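Local coordinates for protein putative neuraminyllactose-binding hemagglutinin homolog (Helicobacter pylori, PDB 3BGH) that is an outer-membrane lipoprotein, also named a flagellar sheath adhesin, that probably binds sialylated sugars such as neuraminyllactose, at the interface of chains A and B. Residues are numbered along the deposited sequence; one frame, centred on the assembly and turned at random. Chains: chain A/B, Putative neuraminyllactose-binding hemagglutinin homolog.

Contact 1: the interface of chains A and B. Residues chain A 105, 107, 109, 112, 127, 129-130, 154; chain B 104-105, 129-131, 133.
The phenol ring of B:Tyr131 is the apolar centre of this sheet-against-sheet patch of the two-fold interface. Its CG stands anti to the backbone N (chi1 -164°), which sends the ring out along the surface of chain A. The terminal methyl CE of A:Met127 lies over one face of the ring, 3.7 Å from its centroid, in a CH-pi contact offset toward the rim. The methionine runs extended through chi2 and bends at chi3 (70°), turning this methyl onto the ring. A:Leu109 crosses the tyrosine at about a right angle and brings its CD2 branch to 3.3 Å from ring atom CD2, while CD1 faces the amide of B:Asn105. The CG2 branch of A:Ile112 crosses B:Asn133 obliquely, near its amide OD1.

Toward the two-fold axis, A:Ala107 CB packs on the B:Asn105 amide, and polar groups take over. B:Ser129 OG donates to A:Asn105 OD1 at 2.9 Å, in the carbonyl plane and on a lone pair (120° at the oxygen); its twin, from A:Ser129 OG to B:Asn105 OD1, is weak. Water 1 is gripped by four side-chain atoms: both serine OG atoms and both asparagine ND2 atoms, with A:Asn105 ND2 at 2.7 Å. For A:Asn105 both amide ends are engaged, OD1 by serine and ND2 by water, which should fix its flip; B:Asn105 is held mainly through the water. The patch joins the strand faces about the axis and would stabilise a dimer, if this pairing is the biological one.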
loop_
_atom_site.group_PDB
_atom_site.type_symbol
_atom_site.label_atom_id
_atom_site.label_comp_id
_atom_site.label_asym_id
_atom_site.label_seq_id
_atom_site.Cartn_x
_atom_site.Cartn_y
_atom_site.Cartn_z
ATOM N N ASN A 105 -6.351 0.507 2.414
ATOM C CA ASN A 105 -6.108 -0.790 1.813
ATOM C C ASN A 105 -5.007 -1.479 2.501
ATOM O O ASN A 105 -4.135 -0.845 3.127
ATOM C CB ASN A 105 -5.732 -0.667 0.303
ATOM C CG ASN A 105 -4.289 -0.271 0.104
ATOM O OD1 ASN A 105 -3.940 0.916 0.223
ATOM N ND2 ASN A 105 -3.431 -1.255 -0.154
ATOM N N ALA A 107 -2.438 -4.922 1.470
ATOM C CA ALA A 107 -2.071 -5.898 0.475
ATOM C C ALA A 107 -0.966 -6.746 1.041
ATOM O O ALA A 107 -0.163 -6.279 1.840
ATOM C CB ALA A 107 -1.634 -5.212 -0.788
ATOM N N LEU A 109 2.237 -9.144 -0.117
ATOM C CA LEU A 109 3.178 -9.609 -1.124
ATOM C C LEU A 109 3.786 -10.907 -0.640
ATOM O O LEU A 109 4.097 -11.071 0.530
ATOM C CB LEU A 109 4.268 -8.582 -1.335
ATOM C CG LEU A 109 3.927 -7.346 -2.165
ATOM C CD1 LEU A 109 2.879 -6.446 -1.512
ATOM C CD2 LEU A 109 5.194 -6.589 -2.371
ATOM N N ILE A 112 9.175 -13.147 -0.733
ATOM C CA ILE A 112 10.318 -12.256 -0.694
ATOM C C ILE A 112 11.385 -12.999 0.118
ATOM O O ILE A 112 11.069 -13.604 1.164
ATOM C CB ILE A 112 9.954 -10.918 -0.006
ATOM C CG1 ILE A 112 8.706 -10.306 -0.624
ATOM C CG2 ILE A 112 11.069 -9.935 -0.106
ATOM C CD1 ILE A 112 8.474 -8.871 -0.187
ATOM N N MET A 127 4.967 -10.203 3.149
ATOM C CA MET A 127 5.074 -8.863 3.710
ATOM C C MET A 127 3.941 -7.994 3.215
ATOM O O MET A 127 3.608 -8.026 2.031
ATOM C CB MET A 127 6.424 -8.213 3.323
ATOM C CG MET A 127 6.721 -6.835 4.020
ATOM S SD MET A 127 8.316 -6.025 3.559
ATOM C CE MET A 127 7.911 -5.577 1.919
ATOM N N SER A 129 1.789 -4.294 2.533
ATOM C CA SER A 129 1.846 -2.869 2.242
ATOM C C SER A 129 0.439 -2.350 2.503
ATOM O O SER A 129 -0.477 -3.130 2.785
ATOM C CB SER A 129 2.251 -2.639 0.785
ATOM O OG SER A 129 1.178 -2.954 -0.080
ATOM N N GLY A 130 0.255 -1.051 2.387
ATOM C CA GLY A 130 -1.028 -0.429 2.578
ATOM C C GLY A 130 -0.985 0.641 3.644
ATOM O O GLY A 130 0.032 0.932 4.199
ATOM N N LYS A 154 5.123 -3.116 5.625
ATOM C CA LYS A 154 6.317 -3.763 6.239
ATOM C C LYS A 154 6.058 -4.753 7.377
ATOM O O LYS A 154 6.988 -5.144 8.092
ATOM C CB LYS A 154 7.394 -2.737 6.662
ATOM C CG LYS A 154 7.784 -1.757 5.580
ATOM C CD LYS A 154 8.834 -2.295 4.648
ATOM C CE LYS A 154 9.699 -1.137 4.057
ATOM N NZ LYS A 154 10.793 -1.647 3.171
ATOM N N GLY B 104 3.776 -6.997 -7.391
ATOM C CA GLY B 104 3.446 -6.101 -6.302
ATOM C C GLY B 104 2.169 -5.344 -6.549
ATOM O O GLY B 104 1.359 -5.770 -7.348
ATOM N N ASN B 105 1.994 -4.224 -5.864
ATOM C CA ASN B 105 0.843 -3.379 -6.075
ATOM C C ASN B 105 1.087 -1.904 -5.848
ATOM O O ASN B 105 2.026 -1.534 -5.145
ATOM C CB ASN B 105 -0.291 -3.800 -5.146
ATOM C CG ASN B 105 -0.046 -3.401 -3.742
ATOM O OD1 ASN B 105 0.750 -4.032 -3.050
ATOM N ND2 ASN B 105 -0.722 -2.344 -3.292
ATOM N N SER B 129 -0.009 4.091 -1.734
ATOM C CA SER B 129 0.657 3.135 -0.889
ATOM C C SER B 129 1.129 2.111 -1.873
ATOM O O SER B 129 0.831 2.216 -3.083
ATOM C CB SER B 129 -0.310 2.542 0.140
ATOM O OG SER B 129 -1.238 1.691 -0.497
ATOM N N GLY B 130 1.836 1.109 -1.411
ATOM C CA GLY B 130 2.211 0.023 -2.300
ATOM C C GLY B 130 3.706 -0.271 -2.366
ATOM O O GLY B 130 4.537 0.412 -1.771
ATOM N N TYR B 131 4.030 -1.329 -3.098
ATOM C CA TYR B 131 5.351 -1.903 -3.054
ATOM C C TYR B 131 5.523 -2.765 -4.262
ATOM O O TYR B 131 4.571 -3.420 -4.722
ATOM C CB TYR B 131 5.504 -2.745 -1.797
ATOM C CG TYR B 131 6.933 -3.092 -1.428
ATOM C CD1 TYR B 131 7.728 -2.208 -0.671
ATOM C CD2 TYR B 131 7.491 -4.315 -1.816
ATOM C CE1 TYR B 131 9.082 -2.545 -0.323
ATOM C CE2 TYR B 131 8.795 -4.663 -1.488
ATOM C CZ TYR B 131 9.584 -3.784 -0.742
ATOM O OH TYR B 131 10.862 -4.160 -0.427
ATOM N N ASN B 133 8.166 -5.733 -5.749
ATOM C CA ASN B 133 9.274 -6.646 -5.580
ATOM C C ASN B 133 9.778 -7.289 -6.883
ATOM O O ASN B 133 8.989 -7.760 -7.690
ATOM C CB ASN B 133 8.878 -7.745 -4.634
ATOM C CG ASN B 133 10.056 -8.533 -4.204
ATOM O OD1 ASN B 133 10.913 -8.027 -3.486
ATOM N ND2 ASN B 133 10.151 -9.767 -4.683
HETATM O O HOH W 1 -0.788 -0.992 -0.679
#

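Contact 2: the interface of chains A and B. Residues chain A 133, 135, 144-145, 147; chain B 111-113, 115, 122.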
loop_
_atom_site.group_PDB
_atom_site.type_symbol
_atom_site.label_atom_id
_atom_site.label_comp_id
_atom_site.label_asym_id
_atom_site.label_seq_id
_atom_site.Cartn_x
_atom_site.Cartn_y
_atom_site.Cartn_z
ATOM N N ASN A 133 -6.495 5.512 6.418
ATOM C CA ASN A 133 -6.754 6.884 6.725
ATOM C C ASN A 133 -8.073 7.097 7.441
ATOM O O ASN A 133 -9.150 6.842 6.882
ATOM C CB ASN A 133 -6.763 7.697 5.455
ATOM C CG ASN A 133 -6.694 9.154 5.738
ATOM O OD1 ASN A 133 -5.655 9.663 6.215
ATOM N ND2 ASN A 133 -7.787 9.855 5.476
ATOM N N ASN A 135 -10.615 9.837 8.466
ATOM C CA ASN A 135 -11.047 11.236 8.245
ATOM C C ASN A 135 -11.987 11.796 9.317
ATOM O O ASN A 135 -12.948 11.144 9.720
ATOM C CB ASN A 135 -11.620 11.454 6.822
ATOM C CG ASN A 135 -10.541 11.875 5.802
ATOM O OD1 ASN A 135 -9.377 12.026 6.147
ATOM N ND2 ASN A 135 -10.941 12.104 4.556
ATOM N N ILE A 144 -13.786 17.951 5.392
ATOM C CA ILE A 144 -12.806 17.166 6.111
ATOM C C ILE A 144 -11.988 18.158 6.905
ATOM O O ILE A 144 -11.501 19.126 6.337
ATOM C CB ILE A 144 -11.929 16.320 5.159
ATOM C CG1 ILE A 144 -12.807 15.315 4.387
ATOM C CG2 ILE A 144 -10.839 15.593 5.951
ATOM C CD1 ILE A 144 -12.345 15.039 2.974
ATOM N N ILE A 145 -11.882 17.939 8.216
ATOM C CA ILE A 145 -11.154 18.839 9.103
ATOM C C ILE A 145 -9.760 18.276 9.446
ATOM O O ILE A 145 -8.796 19.022 9.651
ATOM C CB ILE A 145 -11.992 19.161 10.379
ATOM C CG1 ILE A 145 -12.897 20.366 10.132
ATOM C CG2 ILE A 145 -11.128 19.539 11.583
ATOM C CD1 ILE A 145 -14.154 20.054 9.389
ATOM N N SER A 147 -7.063 14.570 9.052
ATOM C CA SER A 147 -6.807 13.223 8.565
ATOM C C SER A 147 -5.735 12.597 9.424
ATOM O O SER A 147 -4.694 13.203 9.626
ATOM C CB SER A 147 -6.322 13.233 7.101
ATOM O OG SER A 147 -7.308 13.745 6.218
ATOM N N ASP B 111 -8.464 12.084 -0.961
ATOM C CA ASP B 111 -9.046 13.086 -0.037
ATOM C C ASP B 111 -8.416 13.054 1.351
ATOM O O ASP B 111 -9.091 12.783 2.341
ATOM C CB ASP B 111 -10.573 12.962 0.029
ATOM C CG ASP B 111 -11.245 13.261 -1.331
ATOM O OD1 ASP B 111 -10.784 14.199 -2.039
ATOM O OD2 ASP B 111 -12.200 12.555 -1.724
ATOM N N ILE B 112 -7.113 13.320 1.411
ATOM C CA ILE B 112 -6.398 13.389 2.669
ATOM C C ILE B 112 -6.151 14.860 2.899
ATOM O O ILE B 112 -5.759 15.568 1.980
ATOM C CB ILE B 112 -5.059 12.590 2.614
ATOM C CG1 ILE B 112 -5.348 11.099 2.410
ATOM C CG2 ILE B 112 -4.205 12.832 3.868
ATOM C CD1 ILE B 112 -4.115 10.234 2.422
ATOM N N VAL B 113 -6.422 15.341 4.105
ATOM C CA VAL B 113 -6.140 16.728 4.396
ATOM C C VAL B 113 -4.806 16.862 5.102
ATOM O O VAL B 113 -4.448 16.059 5.964
ATOM C CB VAL B 113 -7.293 17.441 5.178
ATOM C CG1 VAL B 113 -6.885 18.844 5.624
ATOM C CG2 VAL B 113 -8.500 17.588 4.284
ATOM N N GLU B 115 -3.140 20.013 7.060
ATOM C CA GLU B 115 -3.557 21.262 7.595
ATOM C C GLU B 115 -2.483 22.324 7.384
ATOM O O GLU B 115 -1.326 22.021 7.170
ATOM C CB GLU B 115 -3.897 21.075 9.071
ATOM C CG GLU B 115 -5.209 20.334 9.272
ATOM C CD GLU B 115 -5.636 20.287 10.717
ATOM O OE1 GLU B 115 -5.600 19.180 11.310
ATOM O OE2 GLU B 115 -5.997 21.364 11.245
ATOM N N GLU B 122 -3.319 24.895 3.744
ATOM C CA GLU B 122 -4.134 23.695 3.821
ATOM C C GLU B 122 -4.394 23.094 2.437
ATOM O O GLU B 122 -4.703 23.809 1.493
ATOM C CB GLU B 122 -5.480 23.985 4.493
ATOM C CG GLU B 122 -6.391 22.731 4.651
ATOM C CD GLU B 122 -7.721 22.999 5.337
ATOM O OE1 GLU B 122 -8.691 22.327 4.970
ATOM O OE2 GLU B 122 -7.828 23.884 6.232
HETATM O O HOH W 2 -4.804 16.474 8.611
#
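Direct hydrogen bonds join side chains of chain A to the backbone of B:Asp111 and B:Val113, at the end of strand 98-114. The amide ND2 of A:Asn135 donates to the main-chain O of B:Asp111 at 3.0 Å; the bond is straight at the hydrogen (171°), and the acceptor lies in the amide plane, approached nearly along its C=O axis. Two residues on, the backbone N of B:Val113 donates to the hydroxyl OG of A:Ser147 at 2.8 Å, again almost linearly. That hydroxyl stands anti to its own carbonyl carbon (chi1 -63°), so it can accept from chain B while donating within chain A.

Bonds within chain A set the asparagine. A:Asn135 OD1 accepts from A:Ser147 OG at 2.7 Å, which extends the run from B:Val113 N through the hydroxyl, and from A:Asn133 ND2 at 2.8 Å. The two donors approach from opposite faces of the carbonyl plane, neither on a lone pair, so that OD1 is clasped between them. The bond from A:Asn133 is bent at the hydrogen, although it leaves in that residue's own amide plane. With OD1 held in this way, ND2 is directed at chain B, and the amide orientation is fixed from both ends.

One bridge runs through solvent: water 2 links the backbone N of A:Ser147 to the main-chain O of B:Val113, which it meets at 2.7 Å.

Apolar packing flanks the polar row. A:Ile144 and B:Val113 slide past each other in opposite directions, their CG2 methyls meeting at 3.5 Å. The CD1 tip of A:Ile144 continues to B:Asp111 CB, crossing it at about a right angle. On the other side of the row, B:Ile112 turns its CG2 branch to A:Ser147 CB, and its CG1 lies obliquely against the A:Asn133 amide.

Because the bonds to chain B engage main-chain atoms, the site would set the register of one strand end against the neighbouring sheet, and would pin the outer part of this pairing if it is the biological one.

About 23 Å separates the centres of contact 1 and contact 2, measured over their C-alpha atoms. Both draw on strands 98-114 and 123-137: contact 1 uses mainly the two strands of each chain, whereas contact 2 sets the end of strand 98-114 of chain B against strands 123-137 and 144-151 of chain A. The Ile112–Asn133 pair occurs in both with the chains exchanged, so the two contacts overlap through the symmetry. Since contact 2 also recurs with the chains exchanged, contact 1 near the axis is flanked by peripheral clamps that may limit twisting of one sheet on the other.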